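Local coordinates for protein 3-dehydroquinate dehydratase (Geobacillus kaustophilus, PDB 2YR1) that probably catalyses the cis-dehydration of 3-dehydroquinate to 3-dehydroshikimate, the third step of the chorismate pathway to the aromatic amino acids, at residues 2-7 with 223-228; 170-175 with 202-207. All blocks are in the same frame, centred on the assembly; numbering follows the deposited sequence.

Contact 1. Residues 2-7 with 223-228; sequences NISPKA and GSAVTF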
loop_
_atom_site.group_PDB
_atom_site.type_symbol
_atom_site.label_atom_id
_atom_site.label_comp_id
_atom_site.label_asym_id
_atom_site.label_seq_id
_atom_site.Cartn_x
_atom_site.Cartn_y
_atom_site.Cartn_z
ATOM N N ASN A 2 -7.734 -10.125 -12.848
ATOM C CA ASN A 2 -8.795 -10.094 -11.840
ATOM C C ASN A 2 -8.100 -10.383 -10.532
ATOM O O ASN A 2 -7.022 -10.968 -10.538
ATOM C CB ASN A 2 -9.833 -11.194 -12.086
ATOM C CG ASN A 2 -10.952 -10.756 -13.025
ATOM O OD1 ASN A 2 -10.945 -9.642 -13.553
ATOM N ND2 ASN A 2 -11.919 -11.636 -13.228
ATOM N N ILE A 3 -8.700 -9.978 -9.415
ATOM C CA ILE A 3 -8.115 -10.241 -8.111
ATOM C C ILE A 3 -7.860 -11.745 -7.907
ATOM O O ILE A 3 -6.756 -12.160 -7.515
ATOM C CB ILE A 3 -9.042 -9.699 -6.968
ATOM C CG1 ILE A 3 -9.023 -8.178 -6.972
ATOM C CG2 ILE A 3 -8.583 -10.238 -5.606
ATOM C CD1 ILE A 3 -10.168 -7.515 -6.183
ATOM N N SER A 4 -8.881 -12.563 -8.160
ATOM C CA SER A 4 -8.766 -14.015 -8.003
ATOM C C SER A 4 -8.860 -14.729 -9.365
ATOM O O SER A 4 -9.445 -14.209 -10.302
ATOM C CB SER A 4 -9.897 -14.557 -7.113
ATOM O OG SER A 4 -10.001 -13.839 -5.900
ATOM N N PRO A 5 -8.294 -15.940 -9.474
ATOM C CA PRO A 5 -8.354 -16.685 -10.745
ATOM C C PRO A 5 -9.766 -17.023 -11.248
ATOM O O PRO A 5 -9.973 -17.147 -12.460
ATOM C CB PRO A 5 -7.518 -17.928 -10.464
ATOM C CG PRO A 5 -7.558 -18.058 -8.958
ATOM C CD PRO A 5 -7.401 -16.615 -8.525
ATOM N N LYS A 6 -10.721 -17.185 -10.333
ATOM C CA LYS A 6 -12.108 -17.461 -10.715
ATOM C C LYS A 6 -13.115 -16.797 -9.770
ATOM O O LYS A 6 -13.460 -17.335 -8.713
ATOM C CB LYS A 6 -12.361 -18.959 -10.773
ATOM C CG LYS A 6 -13.727 -19.288 -11.361
ATOM C CD LYS A 6 -13.822 -20.763 -11.713
ATOM C CE LYS A 6 -15.208 -21.110 -12.256
ATOM N NZ LYS A 6 -15.964 -21.982 -11.317
ATOM N N ALA A 7 -13.584 -15.616 -10.154
ATOM C CA ALA A 7 -14.527 -14.876 -9.335
ATOM C C ALA A 7 -15.740 -15.723 -9.005
ATOM O O ALA A 7 -16.074 -16.659 -9.724
ATOM C CB ALA A 7 -14.955 -13.603 -10.039
ATOM N N GLY A 223 -3.966 -10.122 -4.301
ATOM C CA GLY A 223 -4.867 -11.260 -4.245
ATOM C C GLY A 223 -5.908 -11.309 -3.147
ATOM O O GLY A 223 -6.652 -12.298 -3.063
ATOM N N SER A 224 -5.989 -10.284 -2.300
ATOM C CA SER A 224 -6.998 -10.339 -1.243
ATOM C C SER A 224 -8.283 -9.760 -1.814
ATOM O O SER A 224 -8.360 -8.563 -2.142
ATOM C CB SER A 224 -6.553 -9.558 0.002
ATOM O OG SER A 224 -7.414 -9.841 1.103
ATOM N N ALA A 225 -9.297 -10.617 -1.915
ATOM C CA ALA A 225 -10.580 -10.244 -2.502
ATOM C C ALA A 225 -11.552 -9.471 -1.647
ATOM O O ALA A 225 -12.489 -8.853 -2.178
ATOM C CB ALA A 225 -11.271 -11.487 -3.026
ATOM N N VAL A 226 -11.350 -9.508 -0.336
ATOM C CA VAL A 226 -12.250 -8.834 0.580
ATOM C C VAL A 226 -11.467 -8.048 1.621
ATOM O O VAL A 226 -10.434 -8.515 2.075
ATOM C CB VAL A 226 -13.099 -9.843 1.356
ATOM C CG1 VAL A 226 -14.048 -9.100 2.281
ATOM C CG2 VAL A 226 -13.839 -10.751 0.407
ATOM N N THR A 227 -11.938 -6.857 1.974
ATOM C CA THR A 227 -11.274 -6.067 3.021
ATOM C C THR A 227 -12.369 -5.702 4.036
ATOM O O THR A 227 -13.497 -5.385 3.650
ATOM C CB THR A 227 -10.606 -4.772 2.471
ATOM O OG1 THR A 227 -9.919 -4.093 3.536
ATOM C CG2 THR A 227 -11.661 -3.815 1.899
ATOM N N PHE A 228 -12.044 -5.791 5.325
ATOM C CA PHE A 228 -13.000 -5.479 6.374
ATOM C C PHE A 228 -12.858 -4.032 6.859
ATOM O O PHE A 228 -11.771 -3.609 7.269
ATOM C CB PHE A 228 -12.838 -6.440 7.556
ATOM C CG PHE A 228 -13.273 -7.864 7.268
ATOM C CD1 PHE A 228 -13.741 -8.671 8.298
ATOM C CD2 PHE A 228 -13.206 -8.400 5.985
ATOM C CE1 PHE A 228 -14.141 -9.989 8.054
ATOM C CE2 PHE A 228 -13.602 -9.722 5.727
ATOM C CZ PHE A 228 -14.070 -10.512 6.763
HETATM O O HOH W 1 -7.895 -14.182 -4.409
#
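Two modes of attachment, apolar packing and a single bridging water, hold residues 2-7 near the N terminus against residues 223-228, with no direct hydrogen bond between them. The apolar part rests on one methyl group. Ile3 CG2 lies anti to its own backbone N (chi1 -70° for CG1), which turns this branch onto the backbone of the bend at 223-225. It sits 3.8 Å from Gly223 C and 3.7 Å from Ala225 CA, so it packs against main chain more than against side chains. The one apolar side-chain pair is Ile3 CG2 with Ala225 CB, at 3.9 Å. Ala225 CB is also met by Ser4 OG at 3.9 Å, so that small methyl is touched by both residues.

The polar part is indirect. Ser4 OG, beside its backbone N, lies 2.6 Å from a water oxygen, and the same water donates to Gly223 O over another 2.6 Å. Both links are short, and the water thereby provides a partner for a buried carbonyl and a buried hydroxyl. Gly223 has a positive phi (113°), at which a CB would press on the preceding carbonyl oxygen.

Around the contact, Ile3 makes backbone hydrogen bonds with Gly17 and Ser4 with Gly16, tying 2-7 to the end of the hairpin formed by strands 8-10 and 13-15. Ile3 O is hydrogen-bonded to Arg196 NE of helix 182-198. Ile3 also leans on Trp220, while Ala225 and Val226 touch Ile15 of the hairpin. Residues 223-225 lead into strand 226-228, which runs parallel to strand 21-26 in the barrel sheet.

Contact 2. Residues 170-175 with 202-207; sequences ADIAKV and PLITMA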
loop_
_atom_site.group_PDB
_atom_site.type_symbol
_atom_site.label_atom_id
_atom_site.label_comp_id
_atom_site.label_asym_id
_atom_site.label_seq_id
_atom_site.Cartn_x
_atom_site.Cartn_y
_atom_site.Cartn_z
ATOM N N ALA A 170 -12.804 -25.390 1.135
ATOM C CA ALA A 170 -13.187 -23.993 1.269
ATOM C C ALA A 170 -13.553 -23.346 -0.064
ATOM O O ALA A 170 -13.003 -23.692 -1.121
ATOM C CB ALA A 170 -12.049 -23.203 1.924
ATOM N N ASP A 171 -14.491 -22.409 -0.019
ATOM C CA ASP A 171 -14.864 -21.666 -1.205
ATOM C C ASP A 171 -14.003 -20.406 -1.209
ATOM O O ASP A 171 -13.726 -19.816 -2.259
ATOM C CB ASP A 171 -16.343 -21.282 -1.180
ATOM C CG ASP A 171 -17.266 -22.482 -1.423
ATOM O OD1 ASP A 171 -17.074 -23.182 -2.437
ATOM O OD2 ASP A 171 -18.167 -22.722 -0.603
ATOM N N ILE A 172 -13.590 -20.008 -0.008
ATOM C CA ILE A 172 -12.751 -18.834 0.193
ATOM C C ILE A 172 -11.822 -19.157 1.352
ATOM O O ILE A 172 -12.260 -19.695 2.361
ATOM C CB ILE A 172 -13.592 -17.590 0.581
ATOM C CG1 ILE A 172 -14.560 -17.252 -0.551
ATOM C CG2 ILE A 172 -12.674 -16.424 0.923
ATOM C CD1 ILE A 172 -15.370 -15.989 -0.325
ATOM N N ALA A 173 -10.539 -18.838 1.192
ATOM C CA ALA A 173 -9.541 -19.089 2.226
ATOM C C ALA A 173 -9.215 -17.775 2.918
ATOM O O ALA A 173 -8.976 -16.765 2.249
ATOM C CB ALA A 173 -8.283 -19.662 1.601
ATOM N N LYS A 174 -9.210 -17.766 4.250
ATOM C CA LYS A 174 -8.907 -16.524 4.952
ATOM C C LYS A 174 -7.815 -16.647 6.016
ATOM O O LYS A 174 -7.817 -17.590 6.810
ATOM C CB LYS A 174 -10.188 -15.958 5.582
ATOM C CG LYS A 174 -9.967 -14.727 6.474
ATOM C CD LYS A 174 -11.259 -14.251 7.144
ATOM C CE LYS A 174 -10.947 -13.170 8.164
ATOM N NZ LYS A 174 -12.002 -12.995 9.192
ATOM N N VAL A 175 -6.854 -15.722 6.003
ATOM C CA VAL A 175 -5.804 -15.706 7.027
ATOM C C VAL A 175 -5.550 -14.274 7.516
ATOM O O VAL A 175 -5.390 -13.351 6.710
ATOM C CB VAL A 175 -4.428 -16.270 6.539
ATOM C CG1 VAL A 175 -4.537 -17.762 6.179
ATOM C CG2 VAL A 175 -3.941 -15.488 5.352
ATOM N N PRO A 202 -10.880 -17.750 -4.190
ATOM C CA PRO A 202 -10.568 -16.403 -3.678
ATOM C C PRO A 202 -9.870 -16.480 -2.320
ATOM O O PRO A 202 -10.041 -17.446 -1.578
ATOM C CB PRO A 202 -11.948 -15.737 -3.572
ATOM C CG PRO A 202 -12.707 -16.393 -4.727
ATOM C CD PRO A 202 -12.312 -17.848 -4.565
ATOM N N LEU A 203 -9.110 -15.441 -2.000
ATOM C CA LEU A 203 -8.354 -15.342 -0.760
ATOM C C LEU A 203 -8.723 -14.058 -0.011
ATOM O O LEU A 203 -9.021 -13.031 -0.629
ATOM C CB LEU A 203 -6.863 -15.271 -1.100
ATOM C CG LEU A 203 -5.916 -16.464 -1.107
ATOM C CD1 LEU A 203 -6.645 -17.754 -1.390
ATOM C CD2 LEU A 203 -4.815 -16.185 -2.112
ATOM N N ILE A 204 -8.712 -14.122 1.314
ATOM C CA ILE A 204 -8.970 -12.937 2.143
ATOM C C ILE A 204 -7.841 -12.903 3.129
ATOM O O ILE A 204 -7.705 -13.815 3.946
ATOM C CB ILE A 204 -10.264 -13.018 2.957
ATOM C CG1 ILE A 204 -11.465 -13.202 2.036
ATOM C CG2 ILE A 204 -10.444 -11.733 3.802
ATOM C CD1 ILE A 204 -12.756 -13.465 2.816
ATOM N N THR A 205 -7.018 -11.862 3.061
ATOM C CA THR A 205 -5.909 -11.760 3.991
ATOM C C THR A 205 -5.828 -10.351 4.550
ATOM O O THR A 205 -6.319 -9.387 3.939
ATOM C CB THR A 205 -4.535 -12.067 3.326
ATOM O OG1 THR A 205 -4.225 -11.042 2.382
ATOM C CG2 THR A 205 -4.524 -13.440 2.636
ATOM N N MET A 206 -5.211 -10.239 5.721
ATOM C CA MET A 206 -5.012 -8.948 6.366
ATOM C C MET A 206 -4.000 -9.021 7.505
ATOM O O MET A 206 -3.807 -10.073 8.129
ATOM C CB MET A 206 -6.337 -8.380 6.925
ATOM C CG MET A 206 -7.057 -9.281 7.924
ATOM S SD MET A 206 -8.151 -10.471 7.098
ATOM C CE MET A 206 -9.652 -9.512 6.888
ATOM N N ALA A 207 -3.323 -7.904 7.725
ATOM C CA ALA A 207 -2.407 -7.746 8.852
ATOM C C ALA A 207 -3.274 -6.756 9.638
ATOM O O ALA A 207 -3.754 -5.756 9.079
ATOM C CB ALA A 207 -1.094 -7.083 8.422
#
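Lys174 and Ile204 point to the same side of two neighbouring parallel strands, 172-175 and 203-207, whose directions differ by 10°. The lysine side chain starts with CG anti to the backbone N (chi1 174°) and stays extended to NZ, crossing Ile204 obliquely, with Lys174 CG 3.9 Å from Ile204 CB. Farther along, Lys174 CE comes 4.0 Å from Met206 SD; the methionine, bent at chi2 and chi3, brings its sulfur to the lysine. Two residues before the lysine, Ile172 CG2 meets Ile204 CD1 at 3.5 Å, again obliquely.

Such neighbouring strands, joined through helix 182-198, form a beta-alpha-beta unit of the TIM barrel, with Lys174 directed toward His147 and Arg86. The nearby arginine charge would probably make the lysine amine easier to deprotonate, as suits its predicted role in forming the Schiff base, whereas its ion pair with Asp119 is long and weak. An alanine here, in place of Lys174, removes CG to NZ, and with them the contact to Met206 and part of the packing on Ile204, and would probably prevent the covalent Schiff-base link to the substrate.

Ala173, Val175, Leu203 and Thr205 point to the opposite face, where Met162 of helix 155-167 lies on the last three. Val175 CG2 and Thr205 CG2 lie side by side, tight at 3.5 Å, and Thr205 OG1 is hydrogen-bonded to Thr192. The backbone ladder alternates between the strands: Ala173 N to Pro202 O, Ile204 N to Ala173 O at 2.8 Å, Val175 N to Ile204 O, and the longer, more bent Met206 N to Val175 O at 3.3 Å (144°).

How the contacts relate
Contact 1 and contact 2 meet where the eight-stranded barrel closes, strand 203-207 of contact 2 lying beside the chain that enters strand 226-228 of contact 1. Their centres are 9 Å apart. Two probable hydrogen bonds join them: Ala225 N to Leu203 O at 2.7 Å, and Ser224 OG to Thr205 N at 2.8 Å. Packing adds Ser4 OG on Pro202 CA at 3.4 Å, so that residues 2-7 also touch the start of segment 202-207. In sequence, both segments of contact 2 fall between those of contact 1. Contact 2 carries the predicted Schiff-base lysine, Lys174, whose side chain lies about 8 Å from that of Ser224 between nearest atoms.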